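Local coordinates for cytokinesis protein 2 (Saccharomyces cerevisiae, PDB 4WPE) that binds phospholipids, actin filaments and myosin II heavy chain, and mediates the cytoskeletal rearrangements that cytokinesis requires, at residues E89-Q94 / Q249-M254; N21-L26 / R131-K136; F137-G142 / D195-E200. All coordinates share one frame; numbering follows the deposited sequence.

Interaction 1 of 3, residues E89-Q94 / Q249-M254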
ATOM      1  N   GLU A  89       2.190  -4.062  12.020  1.00 64.00           N
ATOM      2  CA  GLU A  89       2.312  -4.235  10.577  1.00 62.18           C
ATOM      3  C   GLU A  89       1.467  -5.385  10.038  1.00 57.55           C
ATOM      4  O   GLU A  89       0.964  -5.307   8.921  1.00 64.91           O
ATOM      5  CB  GLU A  89       3.780  -4.439  10.192  1.00 66.35           C
ATOM      6  CG  GLU A  89       4.637  -3.188  10.344  1.00 72.94           C
ATOM      7  CD  GLU A  89       4.227  -2.075   9.394  1.00 81.16           C
ATOM      8  OE1 GLU A  89       4.631  -2.123   8.212  1.00 84.12           O
ATOM      9  OE2 GLU A  89       3.500  -1.156   9.827  1.00 84.51           O
ATOM     10  N   LYS A  90       1.302  -6.451  10.816  1.00 62.20           N
ATOM     11  CA  LYS A  90       0.463  -7.555  10.358  1.00 69.70           C
ATOM     12  C   LYS A  90      -1.012  -7.173  10.471  1.00 65.26           C
ATOM     13  O   LYS A  90      -1.864  -7.758   9.801  1.00 67.70           O
ATOM     14  CB  LYS A  90       0.748  -8.842  11.140  1.00 72.17           C
ATOM     15  CG  LYS A  90       0.665  -8.707  12.641  1.00 80.78           C
ATOM     16  CD  LYS A  90       0.727 -10.067  13.319  1.00 91.03           C
ATOM     17  CE  LYS A  90       1.998 -10.817  12.953  1.00 91.68           C
ATOM     18  NZ  LYS A  90       2.029 -12.179  13.557  1.00 87.58           N
ATOM     19  N   ALA A  91      -1.307  -6.183  11.309  1.00 61.38           N
ATOM     20  CA  ALA A  91      -2.658  -5.640  11.406  1.00 60.15           C
ATOM     21  C   ALA A  91      -3.006  -4.840  10.152  1.00 63.24           C
ATOM     22  O   ALA A  91      -4.123  -4.929   9.639  1.00 68.13           O
ATOM     23  CB  ALA A  91      -2.802  -4.773  12.646  1.00 45.31           C
ATOM     24  N   ARG A  92      -2.045  -4.058   9.665  1.00 58.95           N
ATOM     25  CA  ARG A  92      -2.220  -3.325   8.415  1.00 55.39           C
ATOM     26  C   ARG A  92      -2.408  -4.294   7.256  1.00 60.69           C
ATOM     27  O   ARG A  92      -3.282  -4.101   6.410  1.00 72.54           O
ATOM     28  CB  ARG A  92      -1.027  -2.410   8.134  1.00 45.90           C
ATOM     29  CG  ARG A  92      -0.843  -1.289   9.140  1.00 49.46           C
ATOM     30  CD  ARG A  92       0.004  -0.158   8.568  1.00 55.46           C
ATOM     31  NE  ARG A  92       1.308  -0.606   8.085  1.00 62.90           N
ATOM     32  CZ  ARG A  92       1.636  -0.722   6.801  1.00 67.51           C
ATOM     33  NH1 ARG A  92       0.754  -0.427   5.856  1.00 64.14           N
ATOM     34  NH2 ARG A  92       2.850  -1.134   6.461  1.00 70.35           N
ATOM     35  N   ALA A  93      -1.575  -5.330   7.229  1.00 56.42           N
ATOM     36  CA  ALA A  93      -1.651  -6.358   6.199  1.00 60.03           C
ATOM     37  C   ALA A  93      -3.056  -6.952   6.122  1.00 64.05           C
ATOM     38  O   ALA A  93      -3.649  -7.019   5.045  1.00 63.20           O
ATOM     39  CB  ALA A  93      -0.622  -7.448   6.462  1.00 52.24           C
ATOM     40  N   GLN A  94      -3.592  -7.362   7.269  1.00 57.51           N
ATOM     41  CA  GLN A  94      -4.945  -7.902   7.331  1.00 58.09           C
ATOM     42  C   GLN A  94      -5.976  -6.858   6.904  1.00 62.65           C
ATOM     43  O   GLN A  94      -6.996  -7.189   6.298  1.00 60.68           O
ATOM     44  CB  GLN A  94      -5.259  -8.404   8.743  1.00 52.63           C
ATOM     45  N   GLN A 249      -3.631   4.668  11.559  1.00 62.82           N
ATOM     46  CA  GLN A 249      -3.248   5.768  12.431  1.00 72.08           C
ATOM     47  C   GLN A 249      -3.215   5.315  13.890  1.00 68.79           C
ATOM     48  O   GLN A 249      -2.293   5.646  14.632  1.00 72.95           O
ATOM     49  CB  GLN A 249      -4.203   6.953  12.253  1.00 77.08           C
ATOM     50  CG  GLN A 249      -4.024   8.057  13.284  1.00 88.39           C
ATOM     51  CD  GLN A 249      -4.878   9.274  12.990  1.00 99.20           C
ATOM     52  OE1 GLN A 249      -5.911   9.178  12.328  1.00101.40           O
ATOM     53  NE2 GLN A 249      -4.444  10.433  13.475  1.00104.45           N
ATOM     54  N   THR A 250      -4.219   4.540  14.287  1.00 65.67           N
ATOM     55  CA  THR A 250      -4.328   4.053  15.658  1.00 63.63           C
ATOM     56  C   THR A 250      -3.166   3.133  16.017  1.00 65.12           C
ATOM     57  O   THR A 250      -2.697   3.120  17.155  1.00 71.68           O
ATOM     58  CB  THR A 250      -5.658   3.301  15.875  1.00 63.72           C
ATOM     59  OG1 THR A 250      -6.748   4.124  15.442  1.00 68.22           O
ATOM     60  CG2 THR A 250      -5.852   2.954  17.342  1.00 67.15           C
ATOM     61  N   LYS A 251      -2.700   2.369  15.036  1.00 61.47           N
ATOM     62  CA  LYS A 251      -1.605   1.433  15.260  1.00 64.81           C
ATOM     63  C   LYS A 251      -0.267   2.152  15.390  1.00 69.41           C
ATOM     64  O   LYS A 251       0.597   1.726  16.156  1.00 78.16           O
ATOM     65  CB  LYS A 251      -1.549   0.402  14.132  1.00 63.97           C
ATOM     66  CG  LYS A 251      -2.775  -0.491  14.071  1.00 64.12           C
ATOM     67  CD  LYS A 251      -3.141  -0.998  15.456  1.00 65.38           C
ATOM     68  CE  LYS A 251      -4.202  -2.079  15.393  1.00 72.68           C
ATOM     69  NZ  LYS A 251      -4.641  -2.483  16.758  1.00 82.16           N
HETATM   70  N   MSE A 252      -0.095   3.240  14.647  1.00 63.11           N
HETATM   71  CA  MSE A 252       1.116   4.046  14.766  1.00 65.70           C
HETATM   72  C   MSE A 252       1.069   4.891  16.033  1.00 69.88           C
HETATM   73  O   MSE A 252       2.105   5.330  16.535  1.00 76.74           O
HETATM   74  CB  MSE A 252       1.307   4.940  13.539  1.00 69.37           C
HETATM   75  CG  MSE A 252       1.508   4.176  12.243  1.00 73.52           C
HETATM   76 SE   MSE A 252       3.174   3.168  12.230  1.00 79.93          SE
HETATM   77  CE  MSE A 252       2.960   2.216  10.538  1.00 71.10           C
ATOM     78  N   ASP A 253      -0.136   5.122  16.549  1.00 69.50           N
ATOM     79  CA  ASP A 253      -0.282   5.755  17.852  1.00 76.20           C
ATOM     80  C   ASP A 253       0.261   4.814  18.918  1.00 80.33           C
ATOM     81  O   ASP A 253       1.001   5.236  19.805  1.00 78.31           O
ATOM     82  CB  ASP A 253      -1.742   6.110  18.145  1.00 78.54           C
ATOM     83  CG  ASP A 253      -2.158   7.437  17.534  1.00 80.31           C
ATOM     84  OD1 ASP A 253      -1.292   8.327  17.383  1.00 76.56           O
ATOM     85  OD2 ASP A 253      -3.355   7.593  17.213  1.00 83.12           O
HETATM   86  N   MSE A 254      -0.107   3.539  18.818  1.00 84.32           N
HETATM   87  CA  MSE A 254       0.392   2.509  19.726  1.00 88.23           C
HETATM   88  C   MSE A 254       1.914   2.496  19.763  1.00 84.10           C
HETATM   89  O   MSE A 254       2.522   2.522  20.835  1.00 81.03           O
HETATM   90  CB  MSE A 254      -0.112   1.124  19.314  1.00 91.88           C
HETATM   91  CG  MSE A 254      -1.578   0.854  19.581  1.00 97.88           C
HETATM   92 SE   MSE A 254      -1.875  -1.040  19.943  1.00152.65          SE
HETATM   93  CE  MSE A 254      -1.048  -1.792  18.347  1.00 93.57           C
TER

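Interaction 2 of 3, residues N21-L26 / R131-K136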
ATOM      1  N   ASN A  21     -34.631  15.388 -32.637  1.00 88.08           N
ATOM      2  CA  ASN A  21     -33.234  15.633 -32.304  1.00 86.91           C
ATOM      3  C   ASN A  21     -32.942  15.260 -30.861  1.00 79.93           C
ATOM      4  O   ASN A  21     -31.967  14.567 -30.574  1.00 83.67           O
ATOM      5  CB  ASN A  21     -32.869  17.099 -32.541  1.00 91.56           C
ATOM      6  CG  ASN A  21     -33.138  17.543 -33.961  1.00 93.26           C
ATOM      7  OD1 ASN A  21     -32.938  16.784 -34.909  1.00 93.59           O
ATOM      8  ND2 ASN A  21     -33.597  18.779 -34.117  1.00 93.22           N
ATOM      9  N   GLY A  22     -33.802  15.725 -29.958  1.00 71.28           N
ATOM     10  CA  GLY A  22     -33.663  15.464 -28.536  1.00 66.16           C
ATOM     11  C   GLY A  22     -33.626  13.987 -28.204  1.00 64.94           C
ATOM     12  O   GLY A  22     -33.090  13.586 -27.171  1.00 68.41           O
ATOM     13  N   VAL A  23     -34.197  13.175 -29.089  1.00 61.41           N
ATOM     14  CA  VAL A  23     -34.175  11.726 -28.935  1.00 64.53           C
ATOM     15  C   VAL A  23     -32.748  11.189 -28.996  1.00 70.95           C
ATOM     16  O   VAL A  23     -32.277  10.544 -28.061  1.00 82.00           O
ATOM     17  CB  VAL A  23     -35.028  11.035 -30.021  1.00 58.72           C
ATOM     18  CG1 VAL A  23     -34.871   9.523 -29.950  1.00 56.35           C
ATOM     19  CG2 VAL A  23     -36.491  11.433 -29.877  1.00 55.63           C
ATOM     20  N   ASN A  24     -32.061  11.469 -30.099  1.00 66.75           N
ATOM     21  CA  ASN A  24     -30.706  10.976 -30.307  1.00 64.06           C
ATOM     22  C   ASN A  24     -29.705  11.577 -29.325  1.00 64.04           C
ATOM     23  O   ASN A  24     -28.699  10.950 -28.991  1.00 53.08           O
ATOM     24  CB  ASN A  24     -30.270  11.250 -31.744  1.00 62.47           C
ATOM     25  CG  ASN A  24     -31.121  10.507 -32.754  1.00 71.66           C
ATOM     26  OD1 ASN A  24     -31.435   9.330 -32.566  1.00 67.31           O
ATOM     27  ND2 ASN A  24     -31.517  11.194 -33.823  1.00 70.87           N
ATOM     28  N   ILE A  25     -29.990  12.789 -28.861  1.00 62.49           N
ATOM     29  CA  ILE A  25     -29.162  13.433 -27.849  1.00 58.39           C
ATOM     30  C   ILE A  25     -29.235  12.668 -26.526  1.00 63.65           C
ATOM     31  O   ILE A  25     -28.210  12.400 -25.899  1.00 71.86           O
ATOM     32  CB  ILE A  25     -29.581  14.902 -27.638  1.00 58.16           C
ATOM     33  CG1 ILE A  25     -29.119  15.752 -28.821  1.00 61.65           C
ATOM     34  CG2 ILE A  25     -28.997  15.455 -26.352  1.00 54.50           C
ATOM     35  CD1 ILE A  25     -30.096  16.833 -29.216  1.00 67.70           C
ATOM     36  N   LEU A  26     -30.446  12.301 -26.115  1.00 70.02           N
ATOM     37  CA  LEU A  26     -30.635  11.526 -24.891  1.00 68.23           C
ATOM     38  C   LEU A  26     -30.099  10.104 -25.023  1.00 66.17           C
ATOM     39  O   LEU A  26     -29.462   9.589 -24.106  1.00 61.48           O
ATOM     40  CB  LEU A  26     -32.112  11.481 -24.502  1.00 65.81           C
ATOM     41  CG  LEU A  26     -32.708  12.786 -23.979  1.00 64.95           C
ATOM     42  CD1 LEU A  26     -34.133  12.561 -23.499  1.00 67.47           C
ATOM     43  CD2 LEU A  26     -31.844  13.358 -22.870  1.00 45.94           C
ATOM     44  N   ARG A 131     -37.897   1.486 -33.814  1.00 62.39           N
ATOM     45  CA  ARG A 131     -39.075   0.895 -34.433  1.00 52.99           C
ATOM     46  C   ARG A 131     -40.235   1.892 -34.511  1.00 60.57           C
ATOM     47  O   ARG A 131     -40.933   1.957 -35.527  1.00 64.86           O
ATOM     48  CB  ARG A 131     -39.507  -0.360 -33.669  1.00 49.12           C
ATOM     49  N   LEU A 132     -40.433   2.674 -33.452  1.00 57.59           N
ATOM     50  CA  LEU A 132     -41.560   3.606 -33.408  1.00 51.01           C
ATOM     51  C   LEU A 132     -41.404   4.794 -34.368  1.00 68.02           C
ATOM     52  O   LEU A 132     -42.312   5.084 -35.129  1.00 84.00           O
ATOM     53  CB  LEU A 132     -41.794   4.109 -31.972  1.00 50.34           C
ATOM     54  CG  LEU A 132     -42.400   3.127 -30.959  1.00 50.27           C
ATOM     55  CD1 LEU A 132     -42.692   3.820 -29.638  1.00 51.87           C
ATOM     56  CD2 LEU A 132     -43.657   2.485 -31.505  1.00 55.80           C
ATOM     57  N   ARG A 133     -40.263   5.471 -34.350  1.00 69.57           N
ATOM     58  CA  ARG A 133     -40.083   6.642 -35.207  1.00 70.34           C
ATOM     59  C   ARG A 133     -39.902   6.257 -36.687  1.00 70.52           C
ATOM     60  O   ARG A 133     -40.055   7.118 -37.574  1.00 75.28           O
ATOM     61  CB  ARG A 133     -38.900   7.504 -34.758  1.00 74.13           C
ATOM     62  CG  ARG A 133     -37.869   6.827 -33.875  1.00 78.87           C
ATOM     63  CD  ARG A 133     -36.641   7.724 -33.638  1.00 80.29           C
ATOM     64  NE  ARG A 133     -36.029   8.206 -34.877  1.00 81.96           N
ATOM     65  CZ  ARG A 133     -35.036   9.089 -34.936  1.00 85.54           C
ATOM     66  NH1 ARG A 133     -34.544   9.609 -33.820  1.00 85.27           N
ATOM     67  NH2 ARG A 133     -34.539   9.460 -36.109  1.00 91.63           N
HETATM   68  N   MSE A 134     -39.600   4.988 -36.964  1.00 66.89           N
HETATM   69  CA  MSE A 134     -39.623   4.513 -38.337  1.00 70.32           C
HETATM   70  C   MSE A 134     -41.066   4.427 -38.826  1.00 73.69           C
HETATM   71  O   MSE A 134     -41.341   4.627 -40.013  1.00 62.07           O
HETATM   72  CB  MSE A 134     -38.929   3.167 -38.440  1.00 70.53           C
HETATM   73  CG  MSE A 134     -37.410   3.246 -38.501  1.00 78.82           C
HETATM   74 SE   MSE A 134     -36.775   4.482 -39.870  1.00127.94          SE
HETATM   75  CE  MSE A 134     -36.258   5.966 -38.719  1.00 54.24           C
ATOM     76  N   ASP A 135     -41.982   4.139 -37.903  1.00 75.66           N
ATOM     77  CA  ASP A 135     -43.396   4.050 -38.246  1.00 68.58           C
ATOM     78  C   ASP A 135     -43.923   5.406 -38.713  1.00 65.88           C
ATOM     79  O   ASP A 135     -44.806   5.468 -39.563  1.00 71.05           O
ATOM     80  CB  ASP A 135     -44.209   3.538 -37.057  1.00 63.54           C
ATOM     81  CG  ASP A 135     -45.642   3.204 -37.427  1.00 71.77           C
ATOM     82  OD1 ASP A 135     -45.883   2.079 -37.917  1.00 73.40           O
ATOM     83  OD2 ASP A 135     -46.530   4.064 -37.233  1.00 73.16           O
ATOM     84  N   LYS A 136     -43.381   6.488 -38.160  1.00 61.55           N
ATOM     85  CA  LYS A 136     -43.742   7.828 -38.611  1.00 59.94           C
ATOM     86  C   LYS A 136     -43.124   8.111 -39.972  1.00 60.22           C
ATOM     87  O   LYS A 136     -43.735   8.759 -40.822  1.00 70.39           O
ATOM     88  CB  LYS A 136     -43.287   8.895 -37.616  1.00 67.59           C
ATOM     89  CG  LYS A 136     -43.947   8.828 -36.254  1.00 68.97           C
ATOM     90  CD  LYS A 136     -43.904  10.184 -35.559  1.00 68.16           C
ATOM     91  CE  LYS A 136     -42.491  10.743 -35.503  1.00 67.92           C
ATOM     92  NZ  LYS A 136     -42.468  12.128 -34.951  1.00 70.24           N
TER

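Interaction 3 of 3, residues F137-G142 / D195-E200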
ATOM      1  N   PHE A 137     -41.905   7.622 -40.169  1.00 55.66           N
ATOM      2  CA  PHE A 137     -41.175   7.839 -41.412  1.00 54.36           C
ATOM      3  C   PHE A 137     -41.849   7.135 -42.585  1.00 57.12           C
ATOM      4  O   PHE A 137     -42.184   7.767 -43.589  1.00 59.34           O
ATOM      5  CB  PHE A 137     -39.731   7.357 -41.269  1.00 47.76           C
ATOM      6  CG  PHE A 137     -38.848   7.735 -42.424  1.00 58.25           C
ATOM      7  CD1 PHE A 137     -38.306   9.008 -42.510  1.00 60.34           C
ATOM      8  CD2 PHE A 137     -38.554   6.816 -43.419  1.00 66.95           C
ATOM      9  CE1 PHE A 137     -37.490   9.360 -43.572  1.00 64.09           C
ATOM     10  CE2 PHE A 137     -37.738   7.161 -44.483  1.00 69.69           C
ATOM     11  CZ  PHE A 137     -37.206   8.434 -44.559  1.00 67.85           C
ATOM     12  N   ASN A 138     -42.043   5.825 -42.448  1.00 54.88           N
ATOM     13  CA  ASN A 138     -42.657   5.014 -43.494  1.00 55.37           C
ATOM     14  C   ASN A 138     -44.048   5.513 -43.870  1.00 60.65           C
ATOM     15  O   ASN A 138     -44.411   5.545 -45.046  1.00 54.94           O
ATOM     16  CB  ASN A 138     -42.736   3.549 -43.059  1.00 50.26           C
ATOM     17  CG  ASN A 138     -41.373   2.953 -42.779  1.00 62.04           C
ATOM     18  OD1 ASN A 138     -41.157   2.324 -41.740  1.00 74.04           O
ATOM     19  ND2 ASN A 138     -40.439   3.153 -43.702  1.00 57.95           N
ATOM     20  N   LYS A 139     -44.820   5.906 -42.863  1.00 55.43           N
ATOM     21  CA  LYS A 139     -46.168   6.397 -43.091  1.00 43.18           C
ATOM     22  C   LYS A 139     -46.152   7.770 -43.756  1.00 53.17           C
ATOM     23  O   LYS A 139     -47.015   8.074 -44.581  1.00 62.29           O
ATOM     24  CB  LYS A 139     -46.946   6.444 -41.777  1.00 34.86           C
ATOM     25  CG  LYS A 139     -47.759   5.187 -41.532  1.00 39.00           C
ATOM     26  CD  LYS A 139     -47.966   4.926 -40.057  1.00 47.31           C
ATOM     27  CE  LYS A 139     -48.602   3.564 -39.835  1.00 52.56           C
ATOM     28  NZ  LYS A 139     -48.729   3.241 -38.387  1.00 61.55           N
ATOM     29  N   LYS A 140     -45.173   8.595 -43.403  1.00 47.30           N
ATOM     30  CA  LYS A 140     -45.036   9.905 -44.026  1.00 52.66           C
ATOM     31  C   LYS A 140     -44.608   9.759 -45.481  1.00 57.36           C
ATOM     32  O   LYS A 140     -45.112  10.459 -46.359  1.00 61.07           O
ATOM     33  CB  LYS A 140     -44.033  10.772 -43.268  1.00 56.83           C
ATOM     34  CG  LYS A 140     -43.895  12.176 -43.831  1.00 63.80           C
ATOM     35  CD  LYS A 140     -42.876  12.989 -43.055  1.00 71.06           C
ATOM     36  CE  LYS A 140     -42.763  14.398 -43.613  1.00 76.06           C
ATOM     37  NZ  LYS A 140     -41.905  15.267 -42.760  1.00 84.67           N
ATOM     38  N   LYS A 141     -43.678   8.843 -45.731  1.00 58.42           N
ATOM     39  CA  LYS A 141     -43.223   8.571 -47.089  1.00 56.49           C
ATOM     40  C   LYS A 141     -44.369   8.016 -47.923  1.00 59.89           C
ATOM     41  O   LYS A 141     -44.503   8.336 -49.102  1.00 65.14           O
ATOM     42  CB  LYS A 141     -42.047   7.592 -47.084  1.00 54.17           C
ATOM     43  N   GLY A 142     -45.200   7.191 -47.293  1.00 59.17           N
ATOM     44  CA  GLY A 142     -46.349   6.601 -47.954  1.00 49.71           C
ATOM     45  C   GLY A 142     -47.358   7.630 -48.430  1.00 47.85           C
ATOM     46  O   GLY A 142     -47.951   7.478 -49.493  1.00 45.81           O
ATOM     47  N   ASP A 195     -56.530   9.774 -48.059  1.00 49.95           N
ATOM     48  CA  ASP A 195     -57.181  10.317 -46.873  1.00 53.24           C
ATOM     49  C   ASP A 195     -56.994   9.394 -45.677  1.00 51.42           C
ATOM     50  O   ASP A 195     -56.730   9.856 -44.568  1.00 48.96           O
ATOM     51  CB  ASP A 195     -58.671  10.548 -47.128  1.00 59.44           C
ATOM     52  CG  ASP A 195     -58.937  11.761 -48.004  1.00 71.71           C
ATOM     53  OD1 ASP A 195     -58.102  12.691 -48.018  1.00 71.07           O
ATOM     54  OD2 ASP A 195     -59.986  11.782 -48.681  1.00 81.11           O
ATOM     55  N   VAL A 196     -57.126   8.089 -45.908  1.00 51.05           N
ATOM     56  CA  VAL A 196     -56.992   7.119 -44.829  1.00 56.46           C
ATOM     57  C   VAL A 196     -55.539   7.030 -44.357  1.00 63.11           C
ATOM     58  O   VAL A 196     -55.269   6.997 -43.154  1.00 58.49           O
ATOM     59  CB  VAL A 196     -57.508   5.714 -45.248  1.00 52.34           C
ATOM     60  CG1 VAL A 196     -56.916   5.276 -46.574  1.00 52.31           C
ATOM     61  CG2 VAL A 196     -57.208   4.689 -44.162  1.00 52.47           C
ATOM     62  N   LEU A 197     -54.606   7.021 -45.304  1.00 61.26           N
ATOM     63  CA  LEU A 197     -53.191   6.948 -44.969  1.00 54.88           C
ATOM     64  C   LEU A 197     -52.739   8.233 -44.288  1.00 60.79           C
ATOM     65  O   LEU A 197     -51.794   8.224 -43.497  1.00 66.20           O
ATOM     66  CB  LEU A 197     -52.353   6.676 -46.219  1.00 49.24           C
ATOM     67  CG  LEU A 197     -50.888   6.308 -45.977  1.00 68.26           C
ATOM     68  CD1 LEU A 197     -50.725   5.439 -44.730  1.00 73.71           C
ATOM     69  CD2 LEU A 197     -50.319   5.603 -47.196  1.00 69.78           C
ATOM     70  N   LYS A 198     -53.416   9.337 -44.590  1.00 57.42           N
ATOM     71  CA  LYS A 198     -53.158  10.581 -43.880  1.00 52.32           C
ATOM     72  C   LYS A 198     -53.542  10.408 -42.421  1.00 52.02           C
ATOM     73  O   LYS A 198     -52.775  10.762 -41.532  1.00 57.78           O
ATOM     74  CB  LYS A 198     -53.925  11.751 -44.492  1.00 46.91           C
ATOM     75  CG  LYS A 198     -53.160  12.520 -45.564  1.00 50.87           C
ATOM     76  CD  LYS A 198     -53.928  13.768 -45.980  1.00 66.03           C
ATOM     77  CE  LYS A 198     -53.146  14.611 -46.974  1.00 71.90           C
ATOM     78  NZ  LYS A 198     -53.861  15.882 -47.290  1.00 76.00           N
ATOM     79  N   GLN A 199     -54.717   9.838 -42.172  1.00 50.07           N
ATOM     80  CA  GLN A 199     -55.190   9.698 -40.799  1.00 58.49           C
ATOM     81  C   GLN A 199     -54.376   8.661 -40.020  1.00 59.68           C
ATOM     82  O   GLN A 199     -54.203   8.785 -38.809  1.00 55.06           O
ATOM     83  CB  GLN A 199     -56.683   9.354 -40.782  1.00 59.26           C
ATOM     84  CG  GLN A 199     -57.504  10.301 -39.909  1.00 71.24           C
ATOM     85  CD  GLN A 199     -57.686  11.672 -40.537  1.00 85.72           C
ATOM     86  OE1 GLN A 199     -57.903  11.789 -41.741  1.00 92.02           O
ATOM     87  NE2 GLN A 199     -57.586  12.720 -39.722  1.00 89.48           N
ATOM     88  N   GLU A 200     -53.865   7.651 -40.718  1.00 58.61           N
ATOM     89  CA  GLU A 200     -52.977   6.670 -40.095  1.00 50.48           C
ATOM     90  C   GLU A 200     -51.702   7.339 -39.600  1.00 60.33           C
ATOM     91  O   GLU A 200     -51.151   6.973 -38.563  1.00 69.04           O
ATOM     92  CB  GLU A 200     -52.626   5.548 -41.073  1.00 52.19           C
ATOM     93  CG  GLU A 200     -53.704   4.498 -41.227  1.00 66.12           C
ATOM     94  CD  GLU A 200     -53.256   3.338 -42.091  1.00 79.45           C
ATOM     95  OE1 GLU A 200     -52.055   3.281 -42.437  1.00 83.52           O
ATOM     96  OE2 GLU A 200     -54.104   2.487 -42.432  1.00 83.97           O
TER
HETATM   97  O   HOH W   1     -51.008   4.733 -37.198  1.00 57.73           O

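Interaction 1 of 3, residues E89-Q94 / Q249-M254
In the elongated helical bundle of the F-BAR domain, Met-252 on helix 170-259 reaches across to Glu-89 and Arg-92 on helix 76-162. The two helices run antiparallel here, with N-to-C directions 175° apart. Their short segments approach to 10.2 Å between axes, so only side chains meet. Met-252 is modelled as selenomethionine. Its chain bends at chi2 (-66°), which turns the terminal methyl toward the other helix. CE lies 3.5 Å from OE2 of Glu-89. The same methyl is 4.1 Å from NE of Arg-92 and approaches the guanidinium obliquely. The pair it covers is a salt bridge within one helix turn. Arg-92 holds the carboxylate side-on: NH2 donates to Glu-89 OE1 at 2.7 Å and NE donates to Glu-89 OE2 at 2.9 Å. Both bonds are nearly straight and lie in the guanidinium plane. The carboxylate is tilted from that plane, and OE2 is approached from above the carboxylate plane, 43° out of it. Two bonds fix the rotation of both groups. NH1 of Arg-92 continues the network to Glu-248 and Tyr-54 of the same chain. In this protein Glu-89 OE1 also forms a salt bridge with Arg-47 of the second subunit, whose Tyr-245 packs on Met-252 and Arg-92. Away from this buried polar cluster, Lys-251 lays its aliphatic part beside Ala-91, with CE 4.1 Å from CB of Ala-91. Such antiparallel pairing of long helices in a dimeric bundle belongs to the F-BAR fold.

Interaction 2 of 3, residues N21-L26 / R131-K136
Arg-133 carries this contact, reaching from helix 76-162 to Val-23 and Asn-24 on helix 21-35. Both helices belong to the F-BAR domain. Helix 21-35 is a short helix near the start of the chain, before the long helices 37-71, 76-162 and 170-259. The backbones stay well apart: the nearest CA atoms, of Val-23 and Arg-133, are 10.0 Å from each other. The arginine side chain therefore has to span the gap. It bends at chi3 (-54°), and its guanidinium ends against the first turn of helix 21-35. The side chains of Val-23 and Arg-133 point at each other. CG1 of Val-23 meets the rim of the guanidinium almost in its plane, 3.9 Å from NH1. The first torsion of Val-23 puts CG1 anti to the backbone N (173°), on the side that faces the arginine. CB of Val-23 stands a little further off, 4.1 Å from Arg-133 NH1. The valine is buried; Trp-208 and Trp-212 of helix 170-259 also pack on it. Arg-133 also touches Asp-20, in the loop just before helix 21-35. On the same helix, Leu-26 packs on Phe-271 of the second subunit, so the contact lies close to the dimer interface. Asn-24 lies at the exposed margin. Its amide crosses the guanidinium at a slant, the two planes being 42° apart. As modelled, ND2 of Asn-24 and NH1 of Arg-133 are both donors and form no hydrogen bond, although they come within 3.4 Å. OD1 of Asn-24 is also 3.4 Å from Arg-133 NH1.

Interaction 3 of 3, residues F137-G142 / D195-E200
Leu-197 and Lys-139 make the apolar part of this contact, together with the backbone of Gly-142. The CD2 methyl of Leu-197 rests on the peptide group of Gly-142, 3.8 Å from its O. With no side chain on Gly-142, the methyl sits directly on the main chain. With chi1 at -169°, Leu-197 swings CG to the side opposite its own N, and the branched end reaches the other helix. Its second methyl, CD1, lies more loosely against the lysine stem, 4.4 Å from CG of Lys-139. Beyond CG the lysine chain is extended and runs past the backbone of Glu-200, with CD of Lys-139 4.1 Å from Glu-200 O.

The packing joins two arms of an antiparallel helix pair. Residues 137-142 lie on helix 76-162 and residues 195-200 on helix 170-259. The segments cross at -155°, with axes 9.2 Å apart. A coiled coil is predicted over 140-206, and the close approach of the two helices is consistent with it. This helix pair belongs to the F-BAR fold. No other chain of the assembly touches the two segments, which lie at the surface.

The polar link between the helices is one water. It accepts from Lys-139 NZ at 3.0 Å. It donates to the backbone carbonyl of Glu-200, 2.6 Å from O.

Charge plays a looser part across the contact. NZ of Lys-139 makes its salt bridge with Asp-135, one turn back on its own helix. OD2 of Asp-135 is also hydrogen-bonded to Ser-204 OG. The carboxylate of Glu-200 is near but does not touch the ammonium group: OE1 of Glu-200 is 5.2 Å from NZ of Lys-139. Such a separation would give at most a mild electrostatic attraction.

All three contacts lie in the F-BAR domain and share helix 76-162. Interactions 1 and 3 pair it with helix 170-259, while interaction 2 pairs it with helix 21-35. Their segments on helix 76-162 come in the order 89-94, 131-136 and 137-142, the last two adjoining. Interactions 2 and 3 are therefore close, with centres 17 Å apart. Interaction 1 lies on the other side of the chain's centre, its centre 75 Å from that of interaction 3 and 58 Å from that of interaction 2. Interactions 1 and 2 touch the second subunit, but interaction 3 does not. The contacts thus sample a long, thin helical bundle from its dimer region out along one arm.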